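Local atomic coordinates of PrgZ (Enterococcus faecalis, PDB entry 4FAJ), a protein that binds pheromone peptides outside the cell as a membrane-anchored receptor of the solute-binding protein family, and probably takes part in peptide import. Residues A298-Y301 with A302-Y305. Numbering follows the deposited sequence. Where two conformers were deposited one is given.
Sequences AGEY and AKQY. With ZN (zinc ion), chain F.
E300 and Q304 sit one turn apart on the short helix 299-305 and join by their side chains. Q304 NE2 donates to E300 OE2 at 2.7 Å, and the bond is nearly straight at 170°. The acceptor lies in the plane of the Q304 amide, but the amide meets the carboxylate from above its plane, the two groups being turned 56° apart. E300 has CG anti to its own N (chi1 177°), and a bend at chi2 carries the acid toward Q304. This is the exposed side of the helix. The K303 chain passes the other oxygen with carbon alone, CD standing 3.8 Å from E300 OE1, and the two charged ends do not touch.

The tight part is the helix backbone and the buried face at A302. K303 N bonds to G299 O at 3.0 Å, and Q304 N to E300 O at the same length. A302 N bonds to A298 O. A302 is buried; its methyl CB lies 3.5 Å from G299 O and also packs on L297 and N358. Y305 N bonds to Y301 O, and the Y305 ring brings its CD1 edge to 3.3 Å from that same oxygen. The Y305 hydroxyl is hydrogen-bonded to N288.

The Y301 side chain packs on I280 and I284 of helix 280-288 and on F422 of helix 421-437. Y301 OH binds the zinc ion at 2.0 Å. E279 and E421 complete the protein ligands, so this short helix, which follows strand 294-297, contributes the tyrosine of a Glu-Tyr-Glu zinc site.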
loop_
_atom_site.group_PDB
_atom_site.type_symbol
_atom_site.label_atom_id
_atom_site.label_comp_id
_atom_site.label_asym_id
_atom_site.label_seq_id
_atom_site.Cartn_x
_atom_site.Cartn_y
_atom_site.Cartn_z
ATOM N N ALA A 298 -11.740 -14.310 8.638
ATOM C CA ALA A 298 -11.919 -13.319 9.699
ATOM C C ALA A 298 -13.150 -13.677 10.524
ATOM O O ALA A 298 -13.925 -14.534 10.122
ATOM C CB ALA A 298 -12.080 -11.938 9.106
ATOM N N GLY A 299 -13.320 -13.007 11.662
ATOM C CA GLY A 299 -14.489 -13.186 12.538
ATOM C C GLY A 299 -14.806 -14.627 12.889
ATOM O O GLY A 299 -13.914 -15.417 13.176
ATOM N N GLU A 300 -16.093 -14.968 12.871
ATOM C CA GLU A 300 -16.531 -16.310 13.229
ATOM C C GLU A 300 -15.883 -17.393 12.353
ATOM O O GLU A 300 -15.638 -18.499 12.829
ATOM C CB GLU A 300 -18.056 -16.386 13.174
ATOM C CG GLU A 300 -18.673 -17.751 13.466
ATOM C CD GLU A 300 -18.479 -18.241 14.902
ATOM O OE1 GLU A 300 -18.075 -17.440 15.788
ATOM O OE2 GLU A 300 -18.747 -19.444 15.138
ATOM N N TYR A 301 -15.589 -17.077 11.094
ATOM C CA TYR A 301 -14.959 -18.043 10.191
ATOM C C TYR A 301 -13.535 -18.352 10.664
ATOM O O TYR A 301 -13.112 -19.503 10.669
ATOM C CB TYR A 301 -14.924 -17.514 8.754
ATOM C CG TYR A 301 -16.261 -17.042 8.224
ATOM C CD1 TYR A 301 -17.222 -17.959 7.796
ATOM C CD2 TYR A 301 -16.566 -15.688 8.145
ATOM C CE1 TYR A 301 -18.462 -17.537 7.297
ATOM C CE2 TYR A 301 -17.826 -15.252 7.661
ATOM C CZ TYR A 301 -18.753 -16.185 7.234
ATOM O OH TYR A 301 -19.972 -15.775 6.729
ATOM N N ALA A 302 -12.794 -17.315 11.030
ATOM C CA ALA A 302 -11.437 -17.497 11.571
ATOM C C ALA A 302 -11.487 -18.270 12.889
ATOM O O ALA A 302 -10.689 -19.180 13.109
ATOM C CB ALA A 302 -10.770 -16.162 11.767
ATOM N N LYS A 303 -12.422 -17.898 13.762
ATOM C CA LYS A 303 -12.649 -18.608 15.029
ATOM C C LYS A 303 -12.809 -20.122 14.822
ATOM O O LYS A 303 -12.193 -20.927 15.532
ATOM C CB LYS A 303 -13.885 -18.036 15.738
ATOM C CG LYS A 303 -14.015 -18.439 17.210
ATOM C CD LYS A 303 -14.991 -17.536 17.942
ATOM C CE LYS A 303 -14.680 -17.439 19.435
ATOM N NZ LYS A 303 -15.018 -18.687 20.156
ATOM N N GLN A 304 -13.614 -20.519 13.842
ATOM C CA GLN A 304 -13.855 -21.943 13.605
ATOM C C GLN A 304 -12.678 -22.680 12.933
ATOM O O GLN A 304 -12.492 -23.877 13.168
ATOM C CB GLN A 304 -15.144 -22.139 12.803
ATOM C CG GLN A 304 -16.401 -21.684 13.537
ATOM C CD GLN A 304 -16.503 -22.241 14.952
ATOM O OE1 GLN A 304 -15.907 -23.265 15.276
ATOM N NE2 GLN A 304 -17.267 -21.562 15.800
ATOM N N TYR A 305 -11.889 -21.987 12.112
ATOM C CA TYR A 305 -10.768 -22.635 11.384
ATOM C C TYR A 305 -9.371 -22.429 11.999
ATOM O O TYR A 305 -8.359 -22.923 11.467
ATOM C CB TYR A 305 -10.780 -22.200 9.912
ATOM C CG TYR A 305 -11.842 -22.914 9.121
ATOM C CD1 TYR A 305 -13.115 -22.385 8.991
ATOM C CD2 TYR A 305 -11.582 -24.146 8.527
ATOM C CE1 TYR A 305 -14.106 -23.063 8.279
ATOM C CE2 TYR A 305 -12.569 -24.836 7.819
ATOM C CZ TYR A 305 -13.823 -24.286 7.695
ATOM O OH TYR A 305 -14.801 -24.959 6.989
HETATM ZN ZN ZN F . -20.328 -14.146 5.628
#